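Side-chain contacts in histone-lysine N-methyltransferase family member SUVH9 (Arabidopsis thaliana, PDB 4NJ5), which acts in gene silencing without methyltransferase activity and may bind methylated DNA and recruit RNA polymerase V to chromatin in RNA-directed DNA methylation: residues I22-R27 with A491-P496; S101-L106 with L162-S167; W203-K208 with V213-L218; L381-F386 with E422-L427. All blocks are in the same frame, centred on the assembly; numbering follows the deposited sequence.

Contact 1. Residues I22-R27 with A491-P496; sequences IYDSLR and AENIPP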
loop_
_atom_site.group_PDB
_atom_site.type_symbol
_atom_site.label_atom_id
_atom_site.label_comp_id
_atom_site.label_asym_id
_atom_site.label_seq_id
_atom_site.Cartn_x
_atom_site.Cartn_y
_atom_site.Cartn_z
ATOM N N ILE A 22 -8.532 2.294 9.413
ATOM C CA ILE A 22 -9.535 3.316 9.683
ATOM C C ILE A 22 -9.287 4.572 8.853
ATOM O O ILE A 22 -10.202 5.085 8.204
ATOM C CB ILE A 22 -9.586 3.694 11.174
ATOM C CG1 ILE A 22 -10.195 2.553 11.992
ATOM C CG2 ILE A 22 -10.395 4.967 11.376
ATOM C CD1 ILE A 22 -10.370 2.885 13.462
ATOM N N TYR A 23 -8.048 5.058 8.862
ATOM C CA TYR A 23 -7.718 6.280 8.129
ATOM C C TYR A 23 -8.056 6.180 6.636
ATOM O O TYR A 23 -8.802 7.009 6.101
ATOM C CB TYR A 23 -6.247 6.661 8.327
ATOM C CG TYR A 23 -5.848 7.919 7.588
ATOM C CD1 TYR A 23 -6.148 9.176 8.101
ATOM C CD2 TYR A 23 -5.173 7.849 6.380
ATOM C CE1 TYR A 23 -5.787 10.327 7.427
ATOM C CE2 TYR A 23 -4.811 8.995 5.697
ATOM C CZ TYR A 23 -5.118 10.229 6.225
ATOM O OH TYR A 23 -4.756 11.366 5.544
ATOM N N ASP A 24 -7.524 5.157 5.974
ATOM C CA ASP A 24 -7.767 4.993 4.542
ATOM C C ASP A 24 -9.240 4.727 4.201
ATOM O O ASP A 24 -9.746 5.229 3.186
ATOM C CB ASP A 24 -6.850 3.919 3.946
ATOM C CG ASP A 24 -5.438 4.430 3.704
ATOM O OD1 ASP A 24 -5.295 5.599 3.285
ATOM O OD2 ASP A 24 -4.472 3.669 3.935
ATOM N N SER A 25 -9.929 3.959 5.046
ATOM C CA SER A 25 -11.362 3.748 4.842
ATOM C C SER A 25 -12.134 5.062 4.923
ATOM O O SER A 25 -13.017 5.327 4.103
ATOM C CB SER A 25 -11.922 2.754 5.857
ATOM O OG SER A 25 -11.325 1.485 5.691
ATOM N N LEU A 26 -11.793 5.880 5.916
ATOM C CA LEU A 26 -12.440 7.175 6.110
ATOM C C LEU A 26 -12.211 8.091 4.908
ATOM O O LEU A 26 -13.161 8.683 4.379
ATOM C CB LEU A 26 -11.922 7.845 7.382
ATOM C CG LEU A 26 -12.907 8.618 8.260
ATOM C CD1 LEU A 26 -12.148 9.662 9.065
ATOM C CD2 LEU A 26 -14.017 9.273 7.447
ATOM N N ARG A 27 -10.951 8.213 4.492
ATOM C CA ARG A 27 -10.625 8.969 3.286
ATOM C C ARG A 27 -11.507 8.533 2.128
ATOM O O ARG A 27 -12.182 9.355 1.500
ATOM C CB ARG A 27 -9.166 8.759 2.886
ATOM C CG ARG A 27 -8.180 9.744 3.469
ATOM C CD ARG A 27 -6.898 9.762 2.642
ATOM N NE ARG A 27 -6.465 8.417 2.263
ATOM C CZ ARG A 27 -6.561 7.916 1.034
ATOM N NH1 ARG A 27 -7.073 8.649 0.053
ATOM N NH2 ARG A 27 -6.145 6.679 0.786
ATOM N N ALA A 491 -3.874 -5.537 0.826
ATOM C CA ALA A 491 -4.654 -5.304 2.035
ATOM C C ALA A 491 -4.201 -4.049 2.782
ATOM O O ALA A 491 -4.929 -3.524 3.625
ATOM C CB ALA A 491 -4.598 -6.521 2.945
ATOM N N GLU A 492 -2.998 -3.574 2.473
ATOM C CA GLU A 492 -2.477 -2.363 3.099
ATOM C C GLU A 492 -1.553 -1.614 2.146
ATOM O O GLU A 492 -1.345 -2.039 1.008
ATOM C CB GLU A 492 -1.742 -2.703 4.400
ATOM C CG GLU A 492 -0.603 -3.690 4.224
ATOM C CD GLU A 492 0.034 -4.096 5.541
ATOM O OE1 GLU A 492 -0.281 -3.474 6.580
ATOM O OE2 GLU A 492 0.850 -5.042 5.537
ATOM N N ASN A 493 -1.006 -0.494 2.607
ATOM C CA ASN A 493 -0.033 0.250 1.815
ATOM C C ASN A 493 1.328 -0.443 1.834
ATOM O O ASN A 493 2.110 -0.283 2.771
ATOM C CB ASN A 493 0.079 1.693 2.310
ATOM C CG ASN A 493 -1.212 2.476 2.123
ATOM O OD1 ASN A 493 -1.877 2.356 1.095
ATOM N ND2 ASN A 493 -1.578 3.269 3.123
ATOM N N ILE A 494 1.597 -1.220 0.791
ATOM C CA ILE A 494 2.813 -2.018 0.712
ATOM C C ILE A 494 3.924 -1.285 -0.036
ATOM O O ILE A 494 3.802 -1.023 -1.231
ATOM C CB ILE A 494 2.546 -3.355 -0.007
ATOM C CG1 ILE A 494 1.318 -4.051 0.591
ATOM C CG2 ILE A 494 3.781 -4.245 0.049
ATOM C CD1 ILE A 494 0.845 -5.268 -0.194
ATOM N N PRO A 495 5.012 -0.946 0.668
ATOM C CA PRO A 495 6.169 -0.354 -0.012
ATOM C C PRO A 495 6.806 -1.360 -0.965
ATOM O O PRO A 495 6.663 -2.562 -0.757
ATOM C CB PRO A 495 7.124 -0.008 1.139
ATOM C CG PRO A 495 6.676 -0.839 2.292
ATOM C CD PRO A 495 5.201 -1.038 2.126
ATOM N N PRO A 496 7.470 -0.911 -2.001
ATOM C CA PRO A 496 8.120 -1.799 -2.934
ATOM C C PRO A 496 9.181 -2.640 -2.265
ATOM O O PRO A 496 9.800 -2.245 -1.324
ATOM C CB PRO A 496 8.787 -0.852 -3.884
ATOM C CG PRO A 496 8.011 0.348 -3.842
ATOM C CD PRO A 496 7.421 0.452 -2.503
#
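A buried polar link, carried by a single hydrogen bond between Asp24 and Asn493, ties the long N-terminal helix 8-35 to the loop that follows strand 485-490. Asn493 ND2 donates to Asp24 OD2 across 3.0 Å, approaching the oxygen on its syn side. The bond is clearly bent, with 136° at the hydrogen; the acceptor is tilted from the amide plane, and the carboxylate and amide planes stand almost at right angles (83°). The two side chains reach out from opposite directions and together span the gap between helix and loop, whose nearest CA atoms, those of Asp24 and Glu492, are 9.2 Å apart. The loop belongs to the SET domain, so the bond fastens that domain to a helix more than 460 residues earlier in the sequence. Asparagine suits its place because it both gives and accepts: while ND2 faces the helix, OD1 takes the backbone N-H of Ala383 in another SET loop. Asp24 is held in turn by Arg27, one helical turn on, which grips OD1 side-on with NH2 at 2.9 Å and NE at 3.2 Å. This salt bridge fixes the carboxylate and probably helps keep it charged in buried surroundings.

Contact 2. Residues S101-L106 with L162-S167; sequences SGIDFL and LAMERS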
loop_
_atom_site.group_PDB
_atom_site.type_symbol
_atom_site.label_atom_id
_atom_site.label_comp_id
_atom_site.label_asym_id
_atom_site.label_seq_id
_atom_site.Cartn_x
_atom_site.Cartn_y
_atom_site.Cartn_z
ATOM N N SER A 101 5.094 22.234 7.971
ATOM C CA SER A 101 6.386 22.671 8.480
ATOM C C SER A 101 7.379 21.523 8.453
ATOM O O SER A 101 7.003 20.363 8.614
ATOM C CB SER A 101 6.251 23.199 9.909
ATOM O OG SER A 101 5.248 24.194 9.991
ATOM N N GLY A 102 8.650 21.849 8.250
ATOM C CA GLY A 102 9.690 20.842 8.236
ATOM C C GLY A 102 9.972 20.302 9.625
ATOM O O GLY A 102 10.109 19.095 9.818
ATOM N N ILE A 103 10.049 21.201 10.601
ATOM C CA ILE A 103 10.397 20.814 11.960
ATOM C C ILE A 103 9.173 20.687 12.856
ATOM O O ILE A 103 8.381 21.623 12.975
ATOM C CB ILE A 103 11.350 21.836 12.605
ATOM C CG1 ILE A 103 12.578 22.056 11.719
ATOM C CG2 ILE A 103 11.748 21.386 14.009
ATOM C CD1 ILE A 103 13.276 23.372 11.976
ATOM N N ASP A 104 9.024 19.527 13.485
ATOM C CA ASP A 104 8.063 19.378 14.568
ATOM C C ASP A 104 8.826 19.311 15.894
ATOM O O ASP A 104 9.919 18.736 15.966
ATOM C CB ASP A 104 7.203 18.132 14.370
ATOM C CG ASP A 104 6.040 18.072 15.341
ATOM O OD1 ASP A 104 5.712 19.124 15.927
ATOM O OD2 ASP A 104 5.448 16.983 15.512
ATOM N N PHE A 105 8.260 19.900 16.943
ATOM C CA PHE A 105 8.967 19.958 18.220
ATOM C C PHE A 105 8.060 19.911 19.451
ATOM O O PHE A 105 6.861 20.181 19.378
ATOM C CB PHE A 105 9.882 21.183 18.279
ATOM C CG PHE A 105 9.169 22.487 18.073
ATOM C CD1 PHE A 105 8.701 23.210 19.155
ATOM C CD2 PHE A 105 8.968 22.991 16.799
ATOM C CE1 PHE A 105 8.045 24.412 18.972
ATOM C CE2 PHE A 105 8.308 24.193 16.609
ATOM C CZ PHE A 105 7.848 24.904 17.697
ATOM N N LEU A 106 8.598 19.523 20.579
ATOM C CA LEU A 106 7.831 19.371 21.791
ATOM C C LEU A 106 8.305 20.361 22.839
ATOM O O LEU A 106 9.427 20.360 23.216
ATOM C CB LEU A 106 8.048 17.928 22.249
ATOM C CG LEU A 106 7.610 17.422 23.583
ATOM C CD1 LEU A 106 6.121 17.349 23.583
ATOM C CD2 LEU A 106 8.213 16.089 23.862
ATOM N N LEU A 162 15.477 26.819 17.172
ATOM C CA LEU A 162 15.963 26.712 18.542
ATOM C C LEU A 162 15.771 25.289 19.040
ATOM O O LEU A 162 16.629 24.746 19.732
ATOM C CB LEU A 162 15.228 27.694 19.459
ATOM C CG LEU A 162 15.643 27.728 20.936
ATOM C CD1 LEU A 162 17.125 28.024 21.086
ATOM C CD2 LEU A 162 14.815 28.746 21.709
ATOM N N ALA A 163 14.649 24.682 18.670
ATOM C CA ALA A 163 14.357 23.311 19.072
ATOM C C ALA A 163 15.375 22.332 18.489
ATOM O O ALA A 163 15.795 21.394 19.163
ATOM C CB ALA A 163 12.952 22.930 18.660
ATOM N N MET A 164 15.764 22.557 17.238
ATOM C CA MET A 164 16.799 21.756 16.591
ATOM C C MET A 164 18.105 21.889 17.367
ATOM O O MET A 164 18.744 20.888 17.702
ATOM C CB MET A 164 17.010 22.203 15.139
ATOM C CG MET A 164 15.849 21.906 14.200
ATOM S SD MET A 164 15.609 20.143 13.888
ATOM C CE MET A 164 17.019 19.774 12.844
ATOM N N GLU A 165 18.487 23.133 17.650
ATOM C CA GLU A 165 19.686 23.422 18.435
ATOM C C GLU A 165 19.691 22.664 19.761
ATOM O O GLU A 165 20.675 22.022 20.132
ATOM C CB GLU A 165 19.790 24.934 18.667
ATOM C CG GLU A 165 20.453 25.342 19.972
ATOM C CD GLU A 165 21.948 25.108 19.972
ATOM O OE1 GLU A 165 22.554 25.099 18.879
ATOM O OE2 GLU A 165 22.517 24.939 21.069
ATOM N N ARG A 166 18.571 22.739 20.462
ATOM C CA ARG A 166 18.431 22.089 21.750
ATOM C C ARG A 166 18.514 20.569 21.629
ATOM O O ARG A 166 19.101 19.903 22.484
ATOM C CB ARG A 166 17.111 22.495 22.406
ATOM C CG ARG A 166 17.286 23.417 23.596
ATOM C CD ARG A 166 18.114 24.646 23.250
ATOM N NE ARG A 166 18.787 25.178 24.432
ATOM C CZ ARG A 166 20.053 24.922 24.747
ATOM N NH1 ARG A 166 20.794 24.160 23.954
ATOM N NH2 ARG A 166 20.582 25.439 25.848
ATOM N N SER A 167 17.932 20.022 20.567
ATOM C CA SER A 167 18.003 18.584 20.341
ATOM C C SER A 167 19.435 18.145 20.061
ATOM O O SER A 167 19.838 17.050 20.458
ATOM C CB SER A 167 17.061 18.148 19.216
ATOM O OG SER A 167 15.738 18.006 19.703
#
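The phenyl ring of Phe105, the flat group of this contact, is approached obliquely and near its root by the methyl of Ala163, with no stack formed. Ala163 CB lies 3.6 Å from Phe105 CB and 3.9 Å from Phe105 CG. Alanine is apt here, since a short side chain lets helix 159-169 come close to the strand: the CA atoms of the two residues are only 6.4 Å apart. Two residues back along the strand, and on the same side of it, Ile103 meets Met164. Ile103 CD1 touches Met164 CG at 3.7 Å, while its other branch, CG2, lies 4.1 Å from Met164 SD. The bend at chi2 (-68°) sets SD beside Ile103; a second bend at chi3 (-72°) turns only the terminal CE. Replacing Ile103 by an alanine would probably open a gap beside Met164 and let its flexible chain turn. Asp104, between the two apolar residues, points away from the helix and forms a salt bridge with Lys69. Within the SRA domain, strand 103-106 pairs antiparallel with strand 117-124, and Met164 sits on the mixed sheet of the domain, touching Ala118 and Val121 of that strand, Tyr139 of strand 136-140, and Tyr216 and Leu218 of strand 212-220.

Contact 3. Residues W203-K208 with V213-L218; sequences WFDVGK and VFKYRL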
loop_
_atom_site.group_PDB
_atom_site.type_symbol
_atom_site.label_atom_id
_atom_site.label_comp_id
_atom_site.label_asym_id
_atom_site.label_seq_id
_atom_site.Cartn_x
_atom_site.Cartn_y
_atom_site.Cartn_z
ATOM N N TRP A 203 25.191 25.471 12.636
ATOM C CA TRP A 203 25.895 26.712 12.341
ATOM C C TRP A 203 25.030 27.745 11.629
ATOM O O TRP A 203 23.955 27.427 11.119
ATOM C CB TRP A 203 27.165 26.431 11.529
ATOM C CG TRP A 203 26.908 25.941 10.137
ATOM C CD1 TRP A 203 26.895 26.691 8.997
ATOM C CD2 TRP A 203 26.633 24.592 9.733
ATOM N NE1 TRP A 203 26.630 25.894 7.910
ATOM C CE2 TRP A 203 26.465 24.604 8.334
ATOM C CE3 TRP A 203 26.513 23.379 10.418
ATOM C CZ2 TRP A 203 26.184 23.446 7.608
ATOM C CZ3 TRP A 203 26.233 22.231 9.693
ATOM C CH2 TRP A 203 26.072 22.274 8.303
ATOM N N PHE A 204 25.513 28.985 11.616
ATOM C CA PHE A 204 24.889 30.075 10.872
ATOM C C PHE A 204 25.426 30.053 9.456
ATOM O O PHE A 204 26.625 29.877 9.253
ATOM C CB PHE A 204 25.229 31.414 11.527
ATOM C CG PHE A 204 24.682 32.615 10.797
ATOM C CD1 PHE A 204 23.347 32.969 10.918
ATOM C CD2 PHE A 204 25.511 33.405 10.016
ATOM C CE1 PHE A 204 22.845 34.076 10.262
ATOM C CE2 PHE A 204 25.017 34.517 9.355
ATOM C CZ PHE A 204 23.680 34.853 9.479
ATOM N N ASP A 205 24.545 30.226 8.477
ATOM C CA ASP A 205 24.969 30.198 7.080
ATOM C C ASP A 205 24.212 31.222 6.234
ATOM O O ASP A 205 23.135 31.678 6.608
ATOM C CB ASP A 205 24.798 28.794 6.496
ATOM C CG ASP A 205 25.713 28.542 5.315
ATOM O OD1 ASP A 205 26.132 29.524 4.667
ATOM O OD2 ASP A 205 26.014 27.363 5.035
ATOM N N VAL A 206 24.790 31.594 5.099
ATOM C CA VAL A 206 24.176 32.591 4.229
ATOM C C VAL A 206 23.943 32.043 2.827
ATOM O O VAL A 206 24.823 31.397 2.244
ATOM C CB VAL A 206 25.035 33.867 4.131
ATOM C CG1 VAL A 206 24.237 34.994 3.497
ATOM C CG2 VAL A 206 25.498 34.296 5.502
ATOM N N GLY A 207 22.750 32.288 2.299
ATOM C CA GLY A 207 22.471 31.962 0.919
ATOM C C GLY A 207 22.835 33.140 0.039
ATOM O O GLY A 207 23.205 34.213 0.535
ATOM N N LYS A 208 22.716 32.935 -1.271
ATOM C CA LYS A 208 23.120 33.927 -2.264
ATOM C C LYS A 208 22.133 35.089 -2.259
ATOM O O LYS A 208 22.400 36.161 -2.808
ATOM C CB LYS A 208 23.192 33.284 -3.658
ATOM C CG LYS A 208 24.141 32.060 -3.761
ATOM C CD LYS A 208 25.559 32.446 -4.182
ATOM C CE LYS A 208 25.637 32.757 -5.655
ATOM N NZ LYS A 208 27.025 33.182 -5.895
ATOM N N VAL A 213 20.433 32.082 7.534
ATOM C CA VAL A 213 19.701 30.850 7.806
ATOM C C VAL A 213 20.499 29.995 8.788
ATOM O O VAL A 213 21.691 30.230 9.006
ATOM C CB VAL A 213 19.458 30.033 6.520
ATOM C CG1 VAL A 213 18.774 30.889 5.453
ATOM C CG2 VAL A 213 20.768 29.462 5.996
ATOM N N PHE A 214 19.841 29.010 9.388
ATOM C CA PHE A 214 20.535 28.079 10.265
ATOM C C PHE A 214 20.621 26.689 9.629
ATOM O O PHE A 214 19.668 26.216 9.011
ATOM C CB PHE A 214 19.861 28.016 11.640
ATOM C CG PHE A 214 19.881 29.323 12.386
ATOM C CD1 PHE A 214 18.807 30.195 12.312
ATOM C CD2 PHE A 214 20.977 29.683 13.157
ATOM C CE1 PHE A 214 18.822 31.401 12.999
ATOM C CE2 PHE A 214 20.997 30.886 13.845
ATOM C CZ PHE A 214 19.917 31.745 13.765
ATOM N N LYS A 215 21.774 26.046 9.779
ATOM C CA LYS A 215 21.986 24.717 9.224
ATOM C C LYS A 215 22.370 23.700 10.297
ATOM O O LYS A 215 23.086 24.015 11.248
ATOM C CB LYS A 215 23.044 24.761 8.121
ATOM C CG LYS A 215 22.480 25.090 6.747
ATOM C CD LYS A 215 23.581 25.371 5.737
ATOM C CE LYS A 215 23.035 25.336 4.322
ATOM N NZ LYS A 215 21.662 25.901 4.267
ATOM N N TYR A 216 21.883 22.475 10.134
ATOM C CA TYR A 216 22.099 21.423 11.114
ATOM C C TYR A 216 22.513 20.143 10.406
ATOM O O TYR A 216 21.913 19.754 9.405
ATOM C CB TYR A 216 20.824 21.183 11.926
ATOM C CG TYR A 216 20.186 22.444 12.466
ATOM C CD1 TYR A 216 20.506 22.924 13.730
ATOM C CD2 TYR A 216 19.263 23.156 11.711
ATOM C CE1 TYR A 216 19.922 24.076 14.226
ATOM C CE2 TYR A 216 18.678 24.309 12.197
ATOM C CZ TYR A 216 19.009 24.761 13.454
ATOM O OH TYR A 216 18.424 25.908 13.937
ATOM N N ARG A 217 23.550 19.496 10.920
ATOM C CA ARG A 217 24.026 18.253 10.339
ATOM C C ARG A 217 23.436 17.065 11.084
ATOM O O ARG A 217 23.666 16.893 12.282
ATOM C CB ARG A 217 25.550 18.197 10.361
ATOM C CG ARG A 217 26.116 16.816 10.110
ATOM C CD ARG A 217 27.629 16.839 10.135
ATOM N NE ARG A 217 28.185 16.747 8.791
ATOM C CZ ARG A 217 28.634 15.622 8.248
ATOM N NH1 ARG A 217 28.603 14.493 8.942
ATOM N NH2 ARG A 217 29.122 15.628 7.016
ATOM N N LEU A 218 22.665 16.260 10.361
ATOM C CA LEU A 218 22.004 15.090 10.920
ATOM C C LEU A 218 22.723 13.812 10.507
ATOM O O LEU A 218 23.059 13.627 9.337
ATOM C CB LEU A 218 20.544 15.029 10.460
ATOM C CG LEU A 218 19.495 15.692 11.356
ATOM C CD1 LEU A 218 19.780 17.174 11.537
ATOM C CD2 LEU A 218 18.101 15.479 10.788
#
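Trp203 and Lys215 face each other as a hydrogen-bonded pair near the end of an antiparallel beta hairpin, strands 190-206 and 212-220 of the SRA domain. Their backbones exchange two bonds, Trp203 N to Lys215 O and Lys215 N to Trp203 O, both 2.9 Å; Asp205 and Val213 form a second such pair. The short strand segments run at 127° to each other, a strong twist for neighbours. On the sheet face shared by Trp203, Asp205, Val213 and Lys215, the indole lies over the partner strand, and Lys215 CB makes a CH-pi contact with it, 3.7 Å from the centroid of the Trp203 six-membered ring. Arg217 CB adds a looser contact at 4.1 Å from Trp203 CZ3.

Next comes what holds the indole in this pose. With chi1 at 68°, its CG stands between the backbone N and the carbonyl carbon, and NE1 donates in the ring plane to Asp205 OD2 over 3.3 Å, nearly straight at 164°. The acceptor is reached from above the carboxylate plane. Aspartate is well placed for this, being two residues along the same strand, and its OD2 also meets the aliphatic Lys215 CD at 3.2 Å. The lysine amine passes on to bond Thr140 OG1, while the guanidinium of Arg217 pairs with Glu219. On the opposite face the rings of Phe204 and Phe214 barely meet, Phe214 CE2 coming to the edge of the Phe204 ring. Within the sheet itself, Phe214 CA directs a C-H toward Trp203 O, 3.6 Å away.

Contact 4. Residues L381-F386 with E422-L427; sequences LHAGAF and EDWGDL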
loop_
_atom_site.group_PDB
_atom_site.type_symbol
_atom_site.label_atom_id
_atom_site.label_comp_id
_atom_site.label_asym_id
_atom_site.label_seq_id
_atom_site.Cartn_x
_atom_site.Cartn_y
_atom_site.Cartn_z
ATOM N N LEU A 381 2.106 -0.259 -3.770
ATOM C CA LEU A 381 0.762 -0.812 -3.772
ATOM C C LEU A 381 -0.022 -0.227 -2.614
ATOM O O LEU A 381 0.403 -0.312 -1.460
ATOM C CB LEU A 381 0.804 -2.334 -3.661
ATOM C CG LEU A 381 1.571 -3.062 -4.761
ATOM C CD1 LEU A 381 1.693 -4.528 -4.410
ATOM C CD2 LEU A 381 0.874 -2.883 -6.104
ATOM N N HIS A 382 -1.167 0.375 -2.919
ATOM C CA HIS A 382 -1.979 0.984 -1.876
ATOM C C HIS A 382 -3.079 0.052 -1.377
ATOM O O HIS A 382 -3.448 -0.915 -2.047
ATOM C CB HIS A 382 -2.552 2.329 -2.327
ATOM C CG HIS A 382 -3.546 2.230 -3.443
ATOM N ND1 HIS A 382 -3.189 2.347 -4.769
ATOM C CD2 HIS A 382 -4.889 2.058 -3.427
ATOM C CE1 HIS A 382 -4.270 2.238 -5.524
ATOM N NE2 HIS A 382 -5.313 2.063 -4.734
ATOM N N ALA A 383 -3.585 0.357 -0.186
ATOM C CA ALA A 383 -4.593 -0.461 0.474
ATOM C C ALA A 383 -5.860 -0.587 -0.359
ATOM O O ALA A 383 -6.440 0.415 -0.770
ATOM C CB ALA A 383 -4.919 0.120 1.841
ATOM N N GLY A 384 -6.278 -1.824 -0.608
ATOM C CA GLY A 384 -7.506 -2.081 -1.340
ATOM C C GLY A 384 -7.347 -2.096 -2.849
ATOM O O GLY A 384 -8.320 -2.292 -3.577
ATOM N N ALA A 385 -6.123 -1.887 -3.327
ATOM C CA ALA A 385 -5.864 -1.874 -4.769
ATOM C C ALA A 385 -5.773 -3.282 -5.352
ATOM O O ALA A 385 -5.325 -4.214 -4.685
ATOM C CB ALA A 385 -4.596 -1.097 -5.072
ATOM N N PHE A 386 -6.196 -3.427 -6.605
ATOM C CA PHE A 386 -6.124 -4.705 -7.309
ATOM C C PHE A 386 -4.710 -4.965 -7.803
ATOM O O PHE A 386 -4.088 -4.100 -8.417
ATOM C CB PHE A 386 -7.100 -4.726 -8.487
ATOM C CG PHE A 386 -6.903 -5.890 -9.430
ATOM C CD1 PHE A 386 -7.143 -7.188 -9.014
ATOM C CD2 PHE A 386 -6.494 -5.676 -10.739
ATOM C CE1 PHE A 386 -6.971 -8.260 -9.885
ATOM C CE2 PHE A 386 -6.322 -6.738 -11.614
ATOM C CZ PHE A 386 -6.563 -8.034 -11.187
ATOM N N GLU A 422 -10.850 -8.019 7.689
ATOM C CA GLU A 422 -12.294 -7.858 7.540
ATOM C C GLU A 422 -12.818 -6.507 8.029
ATOM O O GLU A 422 -13.933 -6.111 7.698
ATOM C CB GLU A 422 -13.049 -9.037 8.170
ATOM C CG GLU A 422 -12.993 -10.303 7.322
ATOM C CD GLU A 422 -13.759 -11.466 7.921
ATOM O OE1 GLU A 422 -14.385 -11.289 8.984
ATOM O OE2 GLU A 422 -13.733 -12.565 7.326
ATOM N N ASP A 423 -12.004 -5.803 8.807
ATOM C CA ASP A 423 -12.374 -4.474 9.294
ATOM C C ASP A 423 -12.124 -3.384 8.253
ATOM O O ASP A 423 -12.341 -2.203 8.512
ATOM C CB ASP A 423 -11.634 -4.142 10.591
ATOM C CG ASP A 423 -12.116 -4.972 11.760
ATOM O OD1 ASP A 423 -13.233 -5.536 11.677
ATOM O OD2 ASP A 423 -11.388 -5.049 12.772
ATOM N N TRP A 424 -11.657 -3.786 7.077
ATOM C CA TRP A 424 -11.446 -2.857 5.969
ATOM C C TRP A 424 -12.778 -2.252 5.526
ATOM O O TRP A 424 -13.726 -2.972 5.210
ATOM C CB TRP A 424 -10.758 -3.581 4.809
ATOM C CG TRP A 424 -10.547 -2.750 3.591
ATOM C CD1 TRP A 424 -11.093 -2.954 2.357
ATOM C CD2 TRP A 424 -9.728 -1.580 3.480
ATOM N NE1 TRP A 424 -10.665 -1.983 1.483
ATOM C CE2 TRP A 424 -9.825 -1.128 2.147
ATOM C CE3 TRP A 424 -8.921 -0.872 4.375
ATOM C CZ2 TRP A 424 -9.148 0.002 1.689
ATOM C CZ3 TRP A 424 -8.249 0.249 3.920
ATOM C CH2 TRP A 424 -8.368 0.675 2.589
ATOM N N GLY A 425 -12.856 -0.926 5.535
ATOM C CA GLY A 425 -14.088 -0.238 5.192
ATOM C C GLY A 425 -14.969 0.078 6.392
ATOM O O GLY A 425 -15.969 0.784 6.263
ATOM N N ASP A 426 -14.600 -0.446 7.558
ATOM C CA ASP A 426 -15.350 -0.197 8.788
ATOM C C ASP A 426 -15.069 1.215 9.298
ATOM O O ASP A 426 -13.923 1.585 9.533
ATOM C CB ASP A 426 -15.000 -1.241 9.861
ATOM C CG ASP A 426 -15.923 -1.181 11.080
ATOM O OD1 ASP A 426 -16.262 -0.073 11.535
ATOM O OD2 ASP A 426 -16.308 -2.254 11.588
ATOM N N LEU A 427 -16.131 1.992 9.477
ATOM C CA LEU A 427 -16.019 3.368 9.939
ATOM C C LEU A 427 -16.733 3.555 11.267
ATOM O O LEU A 427 -17.019 4.685 11.673
ATOM C CB LEU A 427 -16.636 4.311 8.908
ATOM C CG LEU A 427 -16.087 4.202 7.488
ATOM C CD1 LEU A 427 -16.937 5.023 6.538
ATOM C CD2 LEU A 427 -14.646 4.660 7.463
#
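Ala383 and Gly384 pack closely against the benzene end of the Trp424 indole, whereas on the tryptophan's own loop Glu422 is exposed and Asp423 and Asp426 partly so. At the tight spot Ala383 CB is 3.6 Å from Trp424 CH2, and Gly384 CA is 4.0 Å from Trp424 CZ2; the carbonyl oxygen of Ala383 also lies 3.7 Å from Trp424 CZ2. Ala383 CB and Gly384 CA both meet the ring obliquely. With its CG anti to the backbone N (chi1 177°), the indole is thrown outward from its own loop onto the other. Each of these SET-domain loops makes a type II beta turn, and the indole of one reaches across to the corner of the other: His382 to Ala385, with Ala383 and Gly384 at the central positions, and Asp423 to Asp426, with Trp424 and Gly425. Glycine at the third place suits such turns, and at Gly384 the need is double, since a CB would also clash with Trp424 CZ2. The indole is anchored by NE1, which donates to the backbone oxygen of Leu330, while Ser25 and Met28 of helix 8-35 touch the same side chain. Putting an alanine at Trp424 would probably open a gap beside the Ala383-Gly384 corner and leave the Leu330 oxygen without this donor.

How the contacts relate
The four contacts form two pairs in two regions of the chain. Contacts 1 and 4, with centres 6 Å apart, share one junction between the N-terminal helix and the SET domain. Two probable hydrogen bonds connect them: Ile494 N, 2.7 Å from Leu381 O, joins two SET loops, and Ser25 OG, 2.9 Å from Gly425 N, joins helix 8-35 to the 422-427 loop. Contacts 2 and 3 lie in the SRA domain with centres about 14 Å apart, and meet where Met164 CB packs 3.6 Å from Tyr216 CE1, so helix 159-169 bridges strand 103-106 and the hairpin. The pairs do not touch: contacts 1 and 2 have centres about 29 Å apart, contacts 3 and 4 about 43 Å. None reaches the triangular pre-SET zinc cluster.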